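Hydrolase (Rhizobium meliloti, PDB 5HOE) removes acetyl groups from carbohydrate esters as an octameric acetylesterase, probably through the serine-based hydrolysis common to GDSL-like (SGNH) hydrolases. Local coordinates at residues Ser18-Gly23 with His61-Gly66; Leu96-Val101 with Pro144-Leu149. All coordinates share one frame; numbering follows the deposited sequence.

Interaction 1 of 2, residues Ser18-Gly23 with His61-Gly66; sequences SVLCFG and HIIEEG
With CG anti to its backbone N (chi1 171°), Leu20 leans its CD1 branch across to the neighbouring strand, where Ile63, with CG2 likewise anti to N, offers that methyl as the counterpart. The two side chains cross obliquely, CD1 of Leu20 resting 3.7 Å from CG2 of Ile63. The same CD1 lies 3.5 Å from CG of Glu65, so one leucine methyl covers both the isoleucine branch and the aliphatic root of the glutamate. Glu65 folds at chi2 (-70°), which carries its carboxylate away from Leu20 and Phe22; a long side chain suits this place because its methylenes can pack while its acid reaches on. The carboxylate hydrogen-bonds to Tyr87 OH and His95 NE2 of its own chain, and lies close to Glu65 of a second subunit, a pairing of like charges that could raise its pKa.

Strands 17-23 and 60-66 run parallel in the five-stranded sheet of an SGNH-type alpha/beta fold, 60-66 being outermost within the chain. Five backbone bonds zip them together: Val19 and Cys21 bond through both N and O, Gly23 through N. Cys21 N points nearly along the C=O axis of Ile63 at 2.8 Å from its O. Glu65 O receives Gly23 N at 3.0 Å from above its carbonyl plane, a less regular approach near the strand ends. Leu20, Phe22, Ile63 and Glu65 face helix 84-95; on the other face the compact Cys21 has SG beside its own N (chi1 -59°) and fits against helix 48-56, its SG 4.3 Å from CG2 of Ile62. At the opening end of the pair, Ser18 OG meets the edge of the His61 ring in its plane, 3.5 Å from ND1, a weak hydrogen bond.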
loop_
_atom_site.group_PDB
_atom_site.type_symbol
_atom_site.label_atom_id
_atom_site.label_comp_id
_atom_site.label_asym_id
_atom_site.label_seq_id
_atom_site.Cartn_x
_atom_site.Cartn_y
_atom_site.Cartn_z
ATOM N N SER A 18 -36.684 -8.923 -9.110
ATOM C CA SER A 18 -35.760 -9.153 -8.015
ATOM C C SER A 18 -35.387 -7.832 -7.363
ATOM O O SER A 18 -35.136 -6.823 -8.048
ATOM C CB SER A 18 -34.519 -9.875 -8.545
ATOM O OG SER A 18 -34.894 -11.182 -8.943
ATOM N N VAL A 19 -35.387 -7.845 -6.032
ATOM C CA VAL A 19 -35.128 -6.668 -5.225
ATOM C C VAL A 19 -34.051 -7.010 -4.195
ATOM O O VAL A 19 -34.260 -7.879 -3.337
ATOM C CB VAL A 19 -36.401 -6.165 -4.527
ATOM C CG1 VAL A 19 -36.092 -4.899 -3.763
ATOM C CG2 VAL A 19 -37.525 -5.930 -5.551
ATOM N N LEU A 20 -32.916 -6.313 -4.266
ATOM C CA LEU A 20 -31.813 -6.493 -3.331
ATOM C C LEU A 20 -31.945 -5.490 -2.189
ATOM O O LEU A 20 -32.045 -4.285 -2.426
ATOM C CB LEU A 20 -30.486 -6.256 -4.059
ATOM C CG LEU A 20 -29.227 -6.203 -3.168
ATOM C CD1 LEU A 20 -29.050 -7.522 -2.477
ATOM C CD2 LEU A 20 -27.963 -5.833 -3.953
ATOM N N CYS A 21 -31.919 -5.987 -0.953
ATOM C CA CYS A 21 -32.051 -5.136 0.228
ATOM C C CYS A 21 -30.697 -5.027 0.935
ATOM O O CYS A 21 -30.254 -5.966 1.598
ATOM C CB CYS A 21 -33.116 -5.701 1.154
ATOM S SG CYS A 21 -34.749 -5.848 0.370
ATOM N N PHE A 22 -30.037 -3.886 0.780
ATOM C CA PHE A 22 -28.672 -3.689 1.275
ATOM C C PHE A 22 -28.681 -2.800 2.521
ATOM O O PHE A 22 -29.085 -1.635 2.449
ATOM C CB PHE A 22 -27.822 -3.064 0.167
ATOM C CG PHE A 22 -26.325 -3.131 0.413
ATOM C CD1 PHE A 22 -25.664 -4.358 0.465
ATOM C CD2 PHE A 22 -25.565 -1.978 0.543
ATOM C CE1 PHE A 22 -24.298 -4.418 0.676
ATOM C CE2 PHE A 22 -24.200 -2.050 0.751
ATOM C CZ PHE A 22 -23.574 -3.273 0.798
ATOM N N GLY A 23 -28.241 -3.344 3.660
ATOM C CA GLY A 23 -28.353 -2.603 4.898
ATOM C C GLY A 23 -27.428 -3.060 6.010
ATOM O O GLY A 23 -26.479 -3.839 5.803
ATOM N N HIS A 61 -38.916 -11.419 -5.874
ATOM C CA HIS A 61 -37.879 -12.204 -5.228
ATOM C C HIS A 61 -36.987 -11.247 -4.445
ATOM O O HIS A 61 -36.333 -10.377 -5.030
ATOM C CB HIS A 61 -37.082 -12.979 -6.276
ATOM C CG HIS A 61 -35.837 -13.617 -5.748
ATOM N ND1 HIS A 61 -34.594 -13.383 -6.296
ATOM C CD2 HIS A 61 -35.640 -14.472 -4.716
ATOM C CE1 HIS A 61 -33.685 -14.076 -5.632
ATOM N NE2 HIS A 61 -34.291 -14.741 -4.666
ATOM N N ILE A 62 -36.977 -11.402 -3.129
ATOM C CA ILE A 62 -36.255 -10.514 -2.225
ATOM C C ILE A 62 -34.931 -11.166 -1.865
ATOM O O ILE A 62 -34.895 -12.334 -1.458
ATOM C CB ILE A 62 -37.086 -10.196 -0.967
ATOM C CG1 ILE A 62 -37.991 -8.988 -1.211
ATOM C CG2 ILE A 62 -36.198 -9.855 0.239
ATOM C CD1 ILE A 62 -39.018 -9.194 -2.244
ATOM N N ILE A 63 -33.849 -10.400 -1.981
ATOM C CA ILE A 63 -32.502 -10.834 -1.633
ATOM C C ILE A 63 -32.039 -9.980 -0.460
ATOM O O ILE A 63 -32.074 -8.745 -0.530
ATOM C CB ILE A 63 -31.554 -10.653 -2.828
ATOM C CG1 ILE A 63 -32.041 -11.463 -4.034
ATOM C CG2 ILE A 63 -30.128 -11.049 -2.464
ATOM C CD1 ILE A 63 -31.655 -10.871 -5.330
ATOM N N GLU A 64 -31.670 -10.628 0.634
ATOM C CA GLU A 64 -31.235 -9.933 1.837
ATOM C C GLU A 64 -29.714 -9.844 1.872
ATOM O O GLU A 64 -29.018 -10.869 1.777
ATOM C CB GLU A 64 -31.729 -10.681 3.070
ATOM C CG GLU A 64 -33.234 -10.830 3.132
ATOM C CD GLU A 64 -33.662 -11.526 4.396
ATOM O OE1 GLU A 64 -33.617 -12.769 4.451
ATOM O OE2 GLU A 64 -34.009 -10.824 5.348
ATOM N N GLU A 65 -29.204 -8.615 2.015
ATOM C CA GLU A 65 -27.783 -8.353 2.291
ATOM C C GLU A 65 -27.667 -7.326 3.424
ATOM O O GLU A 65 -27.271 -6.172 3.206
ATOM C CB GLU A 65 -27.046 -7.892 1.027
ATOM C CG GLU A 65 -26.934 -8.954 -0.071
ATOM C CD GLU A 65 -26.012 -10.112 0.232
ATOM O OE1 GLU A 65 -25.364 -10.142 1.290
ATOM O OE2 GLU A 65 -25.925 -11.011 -0.645
ATOM N N GLY A 66 -27.989 -7.763 4.641
ATOM C CA GLY A 66 -27.877 -6.937 5.828
ATOM C C GLY A 66 -26.706 -7.405 6.680
ATOM O O GLY A 66 -26.554 -8.593 6.946
#

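Interaction 2 of 2, residues Leu96-Val101 with Pro144-Leu149; sequences LPLDLV and PAPKVL
From CB, Leu100 turns CG anti to its backbone N (chi1 178°), and chi2 of 64° then sends CD1 across to the neighbouring strand. CB itself serves as the stem, and CD1 is the branch that does the touching: it lies 3.5 Å from Lys147 O, close to CB of Lys147, and 4.1 Å from CB of Leu149. One methyl thus settles over the Lys147-Val148 peptide and reaches on to Leu149, and the branched leucine also packs on Val226 and Leu229 of helix 212-229. Lys147 suits this margin because its CB and CG pack near Asp99 O while the rest of the chain extends away from Leu100, turning only at chi4 before the amino group.

This is where strands 100-104 and 147-152 begin, parallel neighbours in the sheet of the SGNH-type alpha/beta fold, joined by a crossover connection that includes helix 118-133. Lys147 N opens the pairing by reaching Asp99 O at 3.0 Å, from well above that carbonyl plane. The next two bonds are more regular, with donors in the carbonyl planes: Val101 N to Lys147 O, and Leu149 N to Val101 O at 170° on the hydrogen.

Before the strands, Pro146 takes over the contact. Lacking an N-H, it is suited to a position just ahead of the first bond, and its ring wedges between the two segments: CG lies 3.8 Å from CB of Leu98, and CB 3.5 Å from Leu98 O. Val101, its CG2 beside the backbone N, lays that methyl alongside the ring, 4.0 Å from Pro146 CG, and both residues are covered by Val132. Further out, a water accepts from Leu98 N and donates to Pro144 O, bridging segments that have not yet come together as strands.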
loop_
_atom_site.group_PDB
_atom_site.type_symbol
_atom_site.label_atom_id
_atom_site.label_comp_id
_atom_site.label_asym_id
_atom_site.label_seq_id
_atom_site.Cartn_x
_atom_site.Cartn_y
_atom_site.Cartn_z
ATOM N N LEU A 96 -27.482 -10.189 -10.161
ATOM C CA LEU A 96 -28.166 -9.826 -11.405
ATOM C C LEU A 96 -28.887 -11.062 -11.938
ATOM O O LEU A 96 -28.429 -12.184 -11.738
ATOM C CB LEU A 96 -27.189 -9.273 -12.435
ATOM C CG LEU A 96 -26.589 -7.885 -12.182
ATOM C CD1 LEU A 96 -25.739 -7.454 -13.365
ATOM C CD2 LEU A 96 -27.648 -6.823 -11.912
ATOM N N PRO A 97 -30.034 -10.874 -12.605
ATOM C CA PRO A 97 -30.696 -9.605 -12.922
ATOM C C PRO A 97 -31.432 -9.009 -11.722
ATOM O O PRO A 97 -32.052 -9.757 -10.953
ATOM C CB PRO A 97 -31.693 -10.025 -14.010
ATOM C CG PRO A 97 -32.079 -11.398 -13.624
ATOM C CD PRO A 97 -30.769 -12.018 -13.179
ATOM N N LEU A 98 -31.354 -7.686 -11.559
ATOM C CA LEU A 98 -32.001 -6.979 -10.461
ATOM C C LEU A 98 -32.851 -5.858 -11.025
ATOM O O LEU A 98 -32.390 -5.098 -11.881
ATOM C CB LEU A 98 -30.970 -6.382 -9.491
ATOM C CG LEU A 98 -30.162 -7.352 -8.623
ATOM C CD1 LEU A 98 -29.121 -6.562 -7.877
ATOM C CD2 LEU A 98 -31.068 -8.110 -7.647
ATOM N N ASP A 99 -34.082 -5.744 -10.528
ATOM C CA ASP A 99 -34.955 -4.634 -10.884
ATOM C C ASP A 99 -34.780 -3.426 -9.972
ATOM O O ASP A 99 -34.972 -2.293 -10.424
ATOM C CB ASP A 99 -36.421 -5.088 -10.859
ATOM C CG ASP A 99 -36.702 -6.190 -11.855
ATOM O OD1 ASP A 99 -36.471 -7.361 -11.513
ATOM O OD2 ASP A 99 -37.161 -5.885 -12.973
ATOM N N LEU A 100 -34.399 -3.638 -8.712
ATOM C CA LEU A 100 -34.357 -2.573 -7.718
ATOM C C LEU A 100 -33.355 -2.946 -6.627
ATOM O O LEU A 100 -33.309 -4.102 -6.186
ATOM C CB LEU A 100 -35.738 -2.389 -7.082
ATOM C CG LEU A 100 -35.822 -1.332 -5.974
ATOM C CD1 LEU A 100 -35.529 0.084 -6.502
ATOM C CD2 LEU A 100 -37.195 -1.368 -5.305
ATOM N N VAL A 101 -32.582 -1.957 -6.180
ATOM C CA VAL A 101 -31.729 -2.074 -5.008
ATOM C C VAL A 101 -32.240 -1.070 -3.993
ATOM O O VAL A 101 -32.364 0.116 -4.309
ATOM C CB VAL A 101 -30.255 -1.808 -5.345
ATOM C CG1 VAL A 101 -29.393 -1.935 -4.115
ATOM C CG2 VAL A 101 -29.773 -2.778 -6.412
ATOM N N PRO A 144 -29.679 -4.803 -17.583
ATOM C CA PRO A 144 -29.552 -3.362 -17.338
ATOM C C PRO A 144 -29.288 -3.043 -15.873
ATOM O O PRO A 144 -29.432 -3.876 -14.978
ATOM C CB PRO A 144 -30.931 -2.823 -17.736
ATOM C CG PRO A 144 -31.851 -3.946 -17.418
ATOM C CD PRO A 144 -31.081 -5.193 -17.806
ATOM N N ALA A 145 -28.919 -1.791 -15.643
ATOM C CA ALA A 145 -28.785 -1.318 -14.278
ATOM C C ALA A 145 -30.143 -1.318 -13.569
ATOM O O ALA A 145 -31.169 -0.949 -14.168
ATOM C CB ALA A 145 -28.194 0.089 -14.241
ATOM N N PRO A 146 -30.177 -1.713 -12.296
ATOM C CA PRO A 146 -31.405 -1.620 -11.502
ATOM C C PRO A 146 -31.763 -0.178 -11.198
ATOM O O PRO A 146 -30.926 0.723 -11.263
ATOM C CB PRO A 146 -31.025 -2.322 -10.186
ATOM C CG PRO A 146 -29.696 -2.919 -10.381
ATOM C CD PRO A 146 -29.047 -2.220 -11.502
ATOM N N LYS A 147 -33.023 0.021 -10.810
ATOM C CA LYS A 147 -33.414 1.248 -10.132
ATOM C C LYS A 147 -32.894 1.228 -8.690
ATOM O O LYS A 147 -32.461 0.188 -8.164
ATOM C CB LYS A 147 -34.938 1.399 -10.153
ATOM C CG LYS A 147 -35.509 1.608 -11.558
ATOM C CD LYS A 147 -37.021 1.672 -11.551
ATOM C CE LYS A 147 -37.562 2.207 -12.886
ATOM N NZ LYS A 147 -37.048 1.420 -14.037
ATOM N N VAL A 148 -32.947 2.392 -8.036
ATOM C CA VAL A 148 -32.414 2.566 -6.686
ATOM C C VAL A 148 -33.479 3.223 -5.816
ATOM O O VAL A 148 -34.076 4.236 -6.207
ATOM C CB VAL A 148 -31.126 3.417 -6.664
ATOM C CG1 VAL A 148 -30.617 3.585 -5.234
ATOM C CG2 VAL A 148 -30.053 2.770 -7.511
ATOM N N LEU A 149 -33.698 2.668 -4.623
ATOM C CA LEU A 149 -34.497 3.326 -3.596
ATOM C C LEU A 149 -33.579 3.615 -2.415
ATOM O O LEU A 149 -33.125 2.688 -1.738
ATOM C CB LEU A 149 -35.683 2.465 -3.186
ATOM C CG LEU A 149 -36.522 2.999 -2.022
ATOM C CD1 LEU A 149 -37.147 4.372 -2.325
ATOM C CD2 LEU A 149 -37.590 1.981 -1.644
HETATM O O HOH W 1 -30.870 -6.226 -14.128
#

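Strands 17-23 and 100-104 are neighbours in one parallel sheet, so interactions 1 and 2 are the pairings that flank the 17-23/100-104 pairing, with their centres about 11 Å apart. Leu20 N lies 3.0 Å from Leu100 O, a probable hydrogen bond across the seam, and Asp99 OD1 probably accepts from Ser18 N at 2.9 Å. Apolar packing continues where Ile63 CD1 meets Leu98 CD2 at 3.7 Å. Interaction 1 leads toward the probable active site: Gly66 lies near, without touching, residues of a likely Ser25-His209-Asp206 triad, whereas 96-101 with 144-149 joins the strand beginnings. Both contacts also reach a second subunit, through Glu65 in interaction 1 and Leu96 and Pro97 in interaction 2.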